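Local coordinates for protein dihydropteridine reductase (Dictyostelium discoideum, PDB 3ORF) that catalyses the NADH- or NADPH-dependent reduction of dihydropteridine to tetrahydropteridine, probably supplying the tetrahydrobiopterin cofactor of aromatic amino acid hydroxylases, at residues G96-G101 against S153-Y158; G114-N119 against G159-A164; V141-S146 against L186-V191. One frame throughout, in Å; residues are numbered along the deposited sequence.

Overall arrangement
All three contacts gather round the bound NAD, at the C-terminal ends of the central parallel strands of this Rossmann-type SDR enzyme. Contacts 1 and 2 share helix 156-172, which brings Y158, the likely proton acceptor, to the first and K162 to the second; their centres are about 8 Å apart, and N119 OD1 reaches G97 N at 2.8 Å. Contact 3, the pair of strands on either side of that helix in the chain, lies about 15 Å from contact 1 and about 13 Å from contact 2, centre to centre. K162 NZ meets T143 O at 2.8 Å, while A145 CB packs on Y158 OH at 3.4 Å, so strand ends, helix and loop converge on the nicotinamide riboside.

Contact 1: residues G96-G101 against S153-Y158; sequences GGWSGG and SGMIAY. With NAD (nicotinamide-adenine-dinucleotide), chain E.
The N-terminal end of helix 156-172, which carries Y158 of the SDR Tyr-x-x-x-Lys motif, is held here against the 96-101 loop, with W98 resting on the Y158 ring. The pair is T-shaped: the edge of the five-membered ring of W98 meets the face of Y158 with the planes at 70°, and CD1 sits over the centre of the phenol, 3.3 Å from Y158 CG. In W98, CG lies anti to the backbone N (chi1 -175°), which swings the indole back over the tyrosine. M155 closes the other end of this edge in a Met-aromatic contact. Its sulfur lies near the indole plane, and W98 NE1 gives it a weak but nearly straight hydrogen bond, 3.3 Å to M155 SD. Farther along, the backbones bridge: G101 N donates to G154 O at 3.0 Å, and I156 N to G101 O at 3.2 Å. M155 is the N-cap residue, and the first-turn amides that follow are met from the loop, I156 N directly and the next two through waters: one joins G101 O to A157 N, another S99 O to Y158 N. Y158 OH, 3.1 Å from NAD C5N, stands beside the nicotinamide. The indole over one face probably limits how the Y158 ring can turn, while the water at its backbone N ties that helix turn to the loop.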
loop_
_atom_site.group_PDB
_atom_site.type_symbol
_atom_site.label_atom_id
_atom_site.label_comp_id
_atom_site.label_asym_id
_atom_site.label_seq_id
_atom_site.Cartn_x
_atom_site.Cartn_y
_atom_site.Cartn_z
ATOM N N GLY A 96 9.570 10.499 2.032
ATOM C CA GLY A 96 9.621 9.097 1.611
ATOM C C GLY A 96 11.037 8.567 1.857
ATOM O O GLY A 96 11.853 9.228 2.512
ATOM N N GLY A 97 11.335 7.410 1.307
ATOM C CA GLY A 97 12.635 6.757 1.521
ATOM C C GLY A 97 12.673 5.564 0.586
ATOM O O GLY A 97 11.620 5.087 0.134
ATOM N N TRP A 98 13.874 5.043 0.351
ATOM C CA TRP A 98 14.055 3.777 -0.334
ATOM C C TRP A 98 14.780 2.708 0.505
ATOM O O TRP A 98 15.741 2.989 1.189
ATOM C CB TRP A 98 14.773 4.003 -1.699
ATOM C CG TRP A 98 14.851 2.679 -2.489
ATOM C CD1 TRP A 98 13.896 2.183 -3.326
ATOM C CD2 TRP A 98 15.890 1.696 -2.440
ATOM N NE1 TRP A 98 14.297 0.977 -3.839
ATOM C CE2 TRP A 98 15.523 0.661 -3.309
ATOM C CE3 TRP A 98 17.108 1.610 -1.767
ATOM C CZ2 TRP A 98 16.311 -0.473 -3.501
ATOM C CZ3 TRP A 98 17.926 0.497 -1.988
ATOM C CH2 TRP A 98 17.511 -0.541 -2.814
ATOM N N SER A 99 14.328 1.480 0.435
ATOM C CA SER A 99 15.054 0.346 1.026
ATOM C C SER A 99 14.785 -0.820 0.132
ATOM O O SER A 99 13.662 -0.899 -0.383
ATOM C CB SER A 99 14.465 -0.050 2.391
ATOM O OG SER A 99 15.089 0.655 3.447
ATOM N N GLY A 100 15.763 -1.750 0.019
ATOM C CA GLY A 100 15.684 -2.907 -0.857
ATOM C C GLY A 100 15.218 -4.170 -0.171
ATOM O O GLY A 100 14.986 -4.212 1.019
ATOM N N GLY A 101 15.050 -5.210 -0.964
ATOM C CA GLY A 101 14.964 -6.550 -0.479
ATOM C C GLY A 101 13.770 -7.269 -1.018
ATOM O O GLY A 101 12.665 -6.703 -1.065
ATOM N N SER A 153 10.042 -6.951 -7.663
ATOM C CA SER A 153 10.562 -8.137 -6.986
ATOM C C SER A 153 11.776 -7.969 -6.095
ATOM O O SER A 153 11.825 -8.571 -5.030
ATOM C CB SER A 153 10.868 -9.195 -8.005
ATOM O OG SER A 153 9.601 -9.660 -8.436
ATOM N N GLY A 154 12.766 -7.199 -6.513
ATOM C CA GLY A 154 13.909 -6.978 -5.643
ATOM C C GLY A 154 13.735 -5.936 -4.576
ATOM O O GLY A 154 14.706 -5.621 -3.900
ATOM N N MET A 155 12.530 -5.336 -4.447
ATOM C CA MET A 155 12.313 -4.221 -3.520
ATOM C C MET A 155 10.807 -4.112 -3.280
ATOM O O MET A 155 10.137 -3.101 -3.522
ATOM C CB MET A 155 12.857 -2.912 -4.081
ATOM C CG MET A 155 12.359 -2.579 -5.460
ATOM S SD MET A 155 13.129 -1.077 -6.147
ATOM C CE MET A 155 14.499 -1.717 -7.113
ATOM N N ILE A 156 10.316 -5.210 -2.738
ATOM C CA ILE A 156 8.929 -5.467 -2.624
ATOM C C ILE A 156 8.237 -4.429 -1.711
ATOM O O ILE A 156 7.090 -4.055 -1.930
ATOM C CB ILE A 156 8.782 -6.916 -2.043
ATOM C CG1 ILE A 156 9.211 -7.935 -3.094
ATOM C CG2 ILE A 156 7.346 -7.190 -1.586
ATOM C CD1 ILE A 156 8.932 -9.356 -2.696
ATOM N N ALA A 157 8.914 -4.008 -0.660
ATOM C CA ALA A 157 8.241 -3.137 0.291
ATOM C C ALA A 157 8.128 -1.724 -0.254
ATOM O O ALA A 157 7.073 -1.020 -0.137
ATOM C CB ALA A 157 9.001 -3.153 1.608
ATOM N N TYR A 158 9.179 -1.303 -0.916
ATOM C CA TYR A 158 9.160 0.016 -1.603
ATOM C C TYR A 158 8.107 -0.023 -2.700
ATOM O O TYR A 158 7.329 0.942 -2.858
ATOM C CB TYR A 158 10.551 0.310 -2.191
ATOM C CG TYR A 158 10.659 1.566 -3.051
ATOM C CD1 TYR A 158 10.655 2.829 -2.457
ATOM C CD2 TYR A 158 10.794 1.467 -4.437
ATOM C CE1 TYR A 158 10.800 3.960 -3.197
ATOM C CE2 TYR A 158 10.920 2.657 -5.243
ATOM C CZ TYR A 158 10.936 3.850 -4.608
ATOM O OH TYR A 158 11.068 4.966 -5.314
HETATM P PA NAD E . 15.413 12.486 1.259
HETATM O O1A NAD E . 15.705 11.300 2.105
HETATM O O2A NAD E . 16.400 13.593 1.124
HETATM O O5B NAD E . 14.123 13.232 1.949
HETATM C C5B NAD E . 12.932 12.674 2.371
HETATM C C4B NAD E . 12.413 13.588 3.495
HETATM O O4B NAD E . 11.176 12.979 3.969
HETATM C C3B NAD E . 13.390 13.532 4.700
HETATM O O3B NAD E . 13.486 14.820 5.260
HETATM C C2B NAD E . 12.650 12.731 5.753
HETATM O O2B NAD E . 12.937 13.213 7.076
HETATM C C1B NAD E . 11.187 13.061 5.392
HETATM N N9A NAD E . 10.190 12.035 5.805
HETATM C C8A NAD E . 10.383 10.692 5.741
HETATM N N7A NAD E . 9.240 10.114 6.141
HETATM C C5A NAD E . 8.335 11.078 6.497
HETATM C C6A NAD E . 6.994 11.084 6.992
HETATM N N6A NAD E . 6.351 9.931 7.303
HETATM N N1A NAD E . 6.362 12.273 7.210
HETATM C C2A NAD E . 7.001 13.414 6.984
HETATM N N3A NAD E . 8.266 13.433 6.515
HETATM C C4A NAD E . 8.964 12.299 6.288
HETATM O O3 NAD E . 14.930 11.891 -0.117
HETATM P PN NAD E . 14.842 12.545 -1.505
HETATM O O1N NAD E . 16.064 12.034 -2.204
HETATM O O2N NAD E . 14.446 14.014 -1.458
HETATM O O5D NAD E . 13.588 11.797 -2.215
HETATM C C5D NAD E . 12.278 12.374 -2.280
HETATM C C4D NAD E . 11.263 11.342 -2.811
HETATM O O4D NAD E . 11.821 10.655 -3.962
HETATM C C3D NAD E . 10.843 10.225 -1.848
HETATM O O3D NAD E . 9.371 10.220 -1.847
HETATM C C2D NAD E . 11.368 8.935 -2.496
HETATM O O2D NAD E . 10.465 7.883 -2.121
HETATM C C1D NAD E . 11.147 9.358 -3.965
HETATM N N1N NAD E . 11.446 8.635 -5.284
HETATM C C2N NAD E . 12.750 8.603 -5.949
HETATM C C3N NAD E . 12.848 7.894 -7.197
HETATM C C7N NAD E . 14.154 7.783 -8.030
HETATM O O7N NAD E . 14.481 6.686 -8.521
HETATM N N7N NAD E . 14.806 8.951 -8.211
HETATM C C4N NAD E . 11.705 7.279 -7.765
HETATM C C5N NAD E . 10.460 7.350 -7.128
HETATM C C6N NAD E . 10.341 8.011 -5.916
HETATM O O HOH W 1 11.652 -2.616 -0.763
HETATM O O HOH W 2 11.494 -4.968 0.492
#

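Contact 2: residues G114-N119 against G159-A164; sequences GMIDMN and GATKAA. With NAD (nicotinamide-adenine-dinucleotide), chain E.
The flat amide of N119 has K162 above one side and T161 beyond its nitrogen: K162 CE stands over the amide plane, 4.1 Å from N119 CG, while T161 OG1 approaches N119 ND2 at 3.6 Å without a hydrogen bond across the contact. N119 OD1 accepts from G97 N, and T161 OG1 is bonded to the backbone oxygens of A157 and Y158, so each polar group has its partner outside this pair. T161 CG2 packs between the helices, against the backbone of M115 and 4.0 Å from I116 CG1. T161 OG1 lies between its backbone N and carbonyl carbon (chi1 51°), which sends CG2 across to I116. Replacing N119 by an alanine would probably leave G97 N without its acceptor, letting the glycine loop shift, and take away the amide face under K162 CE. K162 NZ makes a weak hydrogen bond to NAD O2D and donates to T143 O; a water links K162 NZ to N119 O, in the wider pi-type turn, as between Asn and Lys of the SDR Asn-Ser-Tyr-Lys tetrad. On the adenine, NAD N6A donates to D117 O at 3.0 Å. The segments of helices 108-133 and 156-172 run side by side, their axes approaching to 9.4 Å and crossing at -30°, with M115 also packed on A157 and Y158, and I116 and A160 facing Y121 and F124 of the second subunit.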
loop_
_atom_site.group_PDB
_atom_site.type_symbol
_atom_site.label_atom_id
_atom_site.label_comp_id
_atom_site.label_asym_id
_atom_site.label_seq_id
_atom_site.Cartn_x
_atom_site.Cartn_y
_atom_site.Cartn_z
ATOM N N GLY A 114 10.238 0.210 7.604
ATOM C CA GLY A 114 10.805 1.418 7.062
ATOM C C GLY A 114 9.968 2.057 5.942
ATOM O O GLY A 114 9.819 3.264 5.883
ATOM N N MET A 115 9.490 1.261 4.979
ATOM C CA MET A 115 8.846 1.829 3.768
ATOM C C MET A 115 7.414 2.245 4.158
ATOM O O MET A 115 6.920 3.233 3.665
ATOM C CB MET A 115 8.819 0.815 2.629
ATOM C CG MET A 115 10.262 0.425 1.996
ATOM S SD MET A 115 11.064 1.902 1.374
ATOM C CE MET A 115 11.911 2.474 2.888
ATOM N N ILE A 116 6.755 1.472 5.040
ATOM C CA ILE A 116 5.441 1.873 5.511
ATOM C C ILE A 116 5.553 3.237 6.201
ATOM O O ILE A 116 4.850 4.157 5.863
ATOM C CB ILE A 116 4.826 0.831 6.411
ATOM C CG1 ILE A 116 4.316 -0.329 5.550
ATOM C CG2 ILE A 116 3.646 1.460 7.215
ATOM C CD1 ILE A 116 3.824 -1.567 6.314
ATOM N N ASP A 117 6.491 3.394 7.110
ATOM C CA ASP A 117 6.567 4.639 7.886
ATOM C C ASP A 117 6.979 5.854 7.049
ATOM O O ASP A 117 6.545 6.979 7.283
ATOM C CB ASP A 117 7.583 4.438 9.028
ATOM C CG ASP A 117 7.036 3.497 10.185
ATOM O OD1 ASP A 117 5.819 3.215 10.307
ATOM O OD2 ASP A 117 7.873 3.054 10.987
ATOM N N MET A 118 7.925 5.645 6.137
ATOM C CA MET A 118 8.432 6.733 5.339
ATOM C C MET A 118 7.528 7.051 4.141
ATOM O O MET A 118 7.300 8.225 3.831
ATOM C CB MET A 118 9.852 6.405 4.855
ATOM C CG MET A 118 10.931 6.701 5.929
ATOM S SD MET A 118 12.592 6.504 5.212
ATOM C CE MET A 118 13.117 4.927 5.933
ATOM N N ASN A 119 7.069 6.051 3.396
ATOM C CA ASN A 119 6.266 6.394 2.192
ATOM C C ASN A 119 4.732 6.355 2.418
ATOM O O ASN A 119 4.033 7.243 1.951
ATOM C CB ASN A 119 6.613 5.530 1.017
ATOM C CG ASN A 119 8.124 5.515 0.713
ATOM O OD1 ASN A 119 8.764 6.547 0.556
ATOM N ND2 ASN A 119 8.661 4.335 0.586
ATOM N N GLY A 159 8.086 -1.106 -3.497
ATOM C CA GLY A 159 7.150 -1.165 -4.688
ATOM C C GLY A 159 5.688 -1.152 -4.188
ATOM O O GLY A 159 4.830 -0.390 -4.670
ATOM N N ALA A 160 5.408 -1.969 -3.160
ATOM C CA ALA A 160 4.000 -2.019 -2.685
ATOM C C ALA A 160 3.533 -0.688 -2.039
ATOM O O ALA A 160 2.439 -0.315 -2.239
ATOM C CB ALA A 160 3.772 -3.176 -1.762
ATOM N N THR A 161 4.364 0.015 -1.292
ATOM C CA THR A 161 3.968 1.254 -0.620
ATOM C C THR A 161 3.825 2.341 -1.647
ATOM O O THR A 161 2.931 3.214 -1.538
ATOM C CB THR A 161 4.960 1.685 0.539
ATOM O OG1 THR A 161 6.306 1.700 0.060
ATOM C CG2 THR A 161 4.903 0.716 1.697
ATOM N N LYS A 162 4.687 2.300 -2.684
ATOM C CA LYS A 162 4.500 3.204 -3.809
ATOM C C LYS A 162 3.240 2.861 -4.645
ATOM O O LYS A 162 2.587 3.766 -5.182
ATOM C CB LYS A 162 5.707 3.195 -4.755
ATOM C CG LYS A 162 6.929 3.911 -4.177
ATOM C CD LYS A 162 6.533 5.168 -3.421
ATOM C CE LYS A 162 7.724 6.180 -3.273
ATOM N NZ LYS A 162 7.211 7.524 -3.039
ATOM N N ALA A 163 2.899 1.577 -4.776
ATOM C CA ALA A 163 1.693 1.266 -5.499
ATOM C C ALA A 163 0.539 1.814 -4.676
ATOM O O ALA A 163 -0.451 2.269 -5.226
ATOM C CB ALA A 163 1.493 -0.316 -5.764
ATOM N N ALA A 164 0.653 1.777 -3.342
ATOM C CA ALA A 164 -0.485 2.268 -2.565
ATOM C C ALA A 164 -0.552 3.789 -2.763
ATOM O O ALA A 164 -1.628 4.367 -2.836
ATOM C CB ALA A 164 -0.266 1.959 -1.061
HETATM P PA NAD E . 15.413 12.486 1.259
HETATM O O1A NAD E . 15.705 11.300 2.105
HETATM O O2A NAD E . 16.400 13.593 1.124
HETATM O O5B NAD E . 14.123 13.232 1.949
HETATM C C5B NAD E . 12.932 12.674 2.371
HETATM C C4B NAD E . 12.413 13.588 3.495
HETATM O O4B NAD E . 11.176 12.979 3.969
HETATM C C3B NAD E . 13.390 13.532 4.700
HETATM O O3B NAD E . 13.486 14.820 5.260
HETATM C C2B NAD E . 12.650 12.731 5.753
HETATM O O2B NAD E . 12.937 13.213 7.076
HETATM C C1B NAD E . 11.187 13.061 5.392
HETATM N N9A NAD E . 10.190 12.035 5.805
HETATM C C8A NAD E . 10.383 10.692 5.741
HETATM N N7A NAD E . 9.240 10.114 6.141
HETATM C C5A NAD E . 8.335 11.078 6.497
HETATM C C6A NAD E . 6.994 11.084 6.992
HETATM N N6A NAD E . 6.351 9.931 7.303
HETATM N N1A NAD E . 6.362 12.273 7.210
HETATM C C2A NAD E . 7.001 13.414 6.984
HETATM N N3A NAD E . 8.266 13.433 6.515
HETATM C C4A NAD E . 8.964 12.299 6.288
HETATM O O3 NAD E . 14.930 11.891 -0.117
HETATM P PN NAD E . 14.842 12.545 -1.505
HETATM O O1N NAD E . 16.064 12.034 -2.204
HETATM O O2N NAD E . 14.446 14.014 -1.458
HETATM O O5D NAD E . 13.588 11.797 -2.215
HETATM C C5D NAD E . 12.278 12.374 -2.280
HETATM C C4D NAD E . 11.263 11.342 -2.811
HETATM O O4D NAD E . 11.821 10.655 -3.962
HETATM C C3D NAD E . 10.843 10.225 -1.848
HETATM O O3D NAD E . 9.371 10.220 -1.847
HETATM C C2D NAD E . 11.368 8.935 -2.496
HETATM O O2D NAD E . 10.465 7.883 -2.121
HETATM C C1D NAD E . 11.147 9.358 -3.965
HETATM N N1N NAD E . 11.446 8.635 -5.284
HETATM C C2N NAD E . 12.750 8.603 -5.949
HETATM C C3N NAD E . 12.848 7.894 -7.197
HETATM C C7N NAD E . 14.154 7.783 -8.030
HETATM O O7N NAD E . 14.481 6.686 -8.521
HETATM N N7N NAD E . 14.806 8.951 -8.211
HETATM C C4N NAD E . 11.705 7.279 -7.765
HETATM C C5N NAD E . 10.460 7.350 -7.128
HETATM C C6N NAD E . 10.341 8.011 -5.916
HETATM O O HOH W 3 5.257 7.347 -1.073
#

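Contact 3: residues V141-S146 against L186-V191. With NAD (nicotinamide-adenine-dinucleotide), chain E.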
loop_
_atom_site.group_PDB
_atom_site.type_symbol
_atom_site.label_atom_id
_atom_site.label_comp_id
_atom_site.label_asym_id
_atom_site.label_seq_id
_atom_site.Cartn_x
_atom_site.Cartn_y
_atom_site.Cartn_z
ATOM N N VAL A 141 0.108 17.358 -4.920
ATOM C CA VAL A 141 0.989 16.412 -5.586
ATOM C C VAL A 141 1.649 15.454 -4.672
ATOM O O VAL A 141 2.306 15.902 -3.777
ATOM C CB VAL A 141 2.073 17.149 -6.385
ATOM C CG1 VAL A 141 3.048 16.150 -7.073
ATOM C CG2 VAL A 141 1.378 17.980 -7.473
ATOM N N LEU A 142 1.521 14.124 -4.930
ATOM C CA LEU A 142 2.334 13.145 -4.217
ATOM C C LEU A 142 3.475 12.629 -5.106
ATOM O O LEU A 142 3.307 12.455 -6.323
ATOM C CB LEU A 142 1.463 11.961 -3.747
ATOM C CG LEU A 142 0.242 12.272 -2.878
ATOM C CD1 LEU A 142 -0.452 10.995 -2.301
ATOM C CD2 LEU A 142 0.776 13.134 -1.720
ATOM N N THR A 143 4.627 12.344 -4.494
ATOM C CA THR A 143 5.743 11.636 -5.155
ATOM C C THR A 143 5.512 10.099 -5.153
ATOM O O THR A 143 5.478 9.437 -4.066
ATOM C CB THR A 143 7.071 11.984 -4.516
ATOM O OG1 THR A 143 7.186 13.442 -4.503
ATOM C CG2 THR A 143 8.203 11.461 -5.418
ATOM N N GLY A 144 5.343 9.531 -6.363
ATOM C CA GLY A 144 5.133 8.079 -6.467
ATOM C C GLY A 144 6.454 7.446 -6.892
ATOM O O GLY A 144 7.552 7.952 -6.535
ATOM N N ALA A 145 6.384 6.395 -7.731
ATOM C CA ALA A 145 7.614 5.888 -8.333
ATOM C C ALA A 145 7.378 5.291 -9.659
ATOM O O ALA A 145 6.515 4.467 -9.808
ATOM C CB ALA A 145 8.360 4.896 -7.397
ATOM N N SER A 146 8.176 5.653 -10.646
ATOM C CA SER A 146 8.038 4.980 -11.953
ATOM C C SER A 146 8.205 3.469 -11.870
ATOM O O SER A 146 7.494 2.677 -12.547
ATOM C CB SER A 146 9.057 5.534 -12.879
ATOM O OG SER A 146 8.663 5.162 -14.151
ATOM N N LEU A 186 -2.238 14.880 -8.486
ATOM C CA LEU A 186 -1.249 14.301 -9.407
ATOM C C LEU A 186 -0.197 13.495 -8.632
ATOM O O LEU A 186 0.062 13.726 -7.442
ATOM C CB LEU A 186 -0.497 15.430 -10.170
ATOM C CG LEU A 186 -1.423 16.312 -11.005
ATOM C CD1 LEU A 186 -0.671 17.438 -11.592
ATOM C CD2 LEU A 186 -2.185 15.455 -12.064
ATOM N N GLY A 187 0.437 12.565 -9.328
ATOM C CA GLY A 187 1.580 11.885 -8.830
ATOM C C GLY A 187 2.705 12.284 -9.762
ATOM O O GLY A 187 2.480 12.395 -10.984
ATOM N N ILE A 188 3.911 12.518 -9.219
ATOM C CA ILE A 188 5.101 12.664 -10.080
ATOM C C ILE A 188 5.912 11.440 -9.824
ATOM O O ILE A 188 6.050 11.014 -8.660
ATOM C CB ILE A 188 5.922 13.951 -9.800
ATOM C CG1 ILE A 188 6.279 14.051 -8.333
ATOM C CG2 ILE A 188 5.172 15.192 -10.334
ATOM C CD1 ILE A 188 6.997 15.327 -7.982
ATOM N N LEU A 189 6.361 10.803 -10.916
ATOM C CA LEU A 189 6.897 9.452 -10.860
ATOM C C LEU A 189 8.260 9.518 -11.560
ATOM O O LEU A 189 8.369 9.267 -12.743
ATOM C CB LEU A 189 5.977 8.408 -11.576
ATOM C CG LEU A 189 4.895 7.592 -10.839
ATOM C CD1 LEU A 189 3.867 8.554 -10.255
ATOM C CD2 LEU A 189 4.255 6.658 -11.855
ATOM N N PRO A 190 9.303 9.820 -10.800
ATOM C CA PRO A 190 10.645 9.881 -11.411
ATOM C C PRO A 190 11.218 8.490 -11.748
ATOM O O PRO A 190 10.945 7.515 -11.007
ATOM C CB PRO A 190 11.509 10.584 -10.339
ATOM C CG PRO A 190 10.703 10.481 -8.999
ATOM C CD PRO A 190 9.274 9.992 -9.338
ATOM N N VAL A 191 11.881 8.389 -12.918
ATOM C CA VAL A 191 12.781 7.272 -13.217
ATOM C C VAL A 191 14.037 7.416 -12.305
ATOM O O VAL A 191 14.293 6.567 -11.456
ATOM C CB VAL A 191 13.085 7.242 -14.717
ATOM C CG1 VAL A 191 14.077 6.094 -15.089
ATOM C CG2 VAL A 191 11.755 7.038 -15.437
HETATM P PA NAD E . 15.413 12.486 1.259
HETATM O O1A NAD E . 15.705 11.300 2.105
HETATM O O2A NAD E . 16.400 13.593 1.124
HETATM O O5B NAD E . 14.123 13.232 1.949
HETATM C C5B NAD E . 12.932 12.674 2.371
HETATM C C4B NAD E . 12.413 13.588 3.495
HETATM O O4B NAD E . 11.176 12.979 3.969
HETATM C C3B NAD E . 13.390 13.532 4.700
HETATM O O3B NAD E . 13.486 14.820 5.260
HETATM C C2B NAD E . 12.650 12.731 5.753
HETATM O O2B NAD E . 12.937 13.213 7.076
HETATM C C1B NAD E . 11.187 13.061 5.392
HETATM N N9A NAD E . 10.190 12.035 5.805
HETATM C C8A NAD E . 10.383 10.692 5.741
HETATM N N7A NAD E . 9.240 10.114 6.141
HETATM C C5A NAD E . 8.335 11.078 6.497
HETATM C C6A NAD E . 6.994 11.084 6.992
HETATM N N6A NAD E . 6.351 9.931 7.303
HETATM N N1A NAD E . 6.362 12.273 7.210
HETATM C C2A NAD E . 7.001 13.414 6.984
HETATM N N3A NAD E . 8.266 13.433 6.515
HETATM C C4A NAD E . 8.964 12.299 6.288
HETATM O O3 NAD E . 14.930 11.891 -0.117
HETATM P PN NAD E . 14.842 12.545 -1.505
HETATM O O1N NAD E . 16.064 12.034 -2.204
HETATM O O2N NAD E . 14.446 14.014 -1.458
HETATM O O5D NAD E . 13.588 11.797 -2.215
HETATM C C5D NAD E . 12.278 12.374 -2.280
HETATM C C4D NAD E . 11.263 11.342 -2.811
HETATM O O4D NAD E . 11.821 10.655 -3.962
HETATM C C3D NAD E . 10.843 10.225 -1.848
HETATM O O3D NAD E . 9.371 10.220 -1.847
HETATM C C2D NAD E . 11.368 8.935 -2.496
HETATM O O2D NAD E . 10.465 7.883 -2.121
HETATM C C1D NAD E . 11.147 9.358 -3.965
HETATM N N1N NAD E . 11.446 8.635 -5.284
HETATM C C2N NAD E . 12.750 8.603 -5.949
HETATM C C3N NAD E . 12.848 7.894 -7.197
HETATM C C7N NAD E . 14.154 7.783 -8.030
HETATM O O7N NAD E . 14.481 6.686 -8.521
HETATM N N7N NAD E . 14.806 8.951 -8.211
HETATM C C4N NAD E . 11.705 7.279 -7.765
HETATM C C5N NAD E . 10.460 7.350 -7.128
HETATM C C6N NAD E . 10.341 8.011 -5.916
#
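Backbone hydrogen bonds pair strand 141-143 with strand 186-190 in a parallel ladder. L142 N donates to L186 O at 2.9 Å; I188 N returns to L142 O at 3.0 Å; G144 N reaches I188 O at 2.8 Å. Past strand 141-143, S146 N makes a weak bond to P190 O, still on the partner strand. CA-H...O contacts back up the ladder, among them the one from G187 CA to L142 O. Apolar packing works mainly on the face of V141, T143, L186 and I188. I188 CG1 lies between its backbone N and carbonyl carbon (chi1 53°), bringing CD1 to 4.0 Å from T143 OG1, with V141 CG1 also close by; T143 OG1 itself is bonded to C93 O. Beyond this face, L189 CG lies 3.6 Å from A145 N. At the ligand, P190 CG packs on NAD C4N at 3.6 Å and A145 CB on NAD C5N, so the nicotinamide ring lies against the end of strand 186-190 and the loop after strand 141-143. The two strands, joined in a beta-alpha-beta unit through helix 156-172, sit between strands 88-93 and 236-242; helix 213-225 packs on the V141-I188 face, and helices 108-133 and 156-172 on L142.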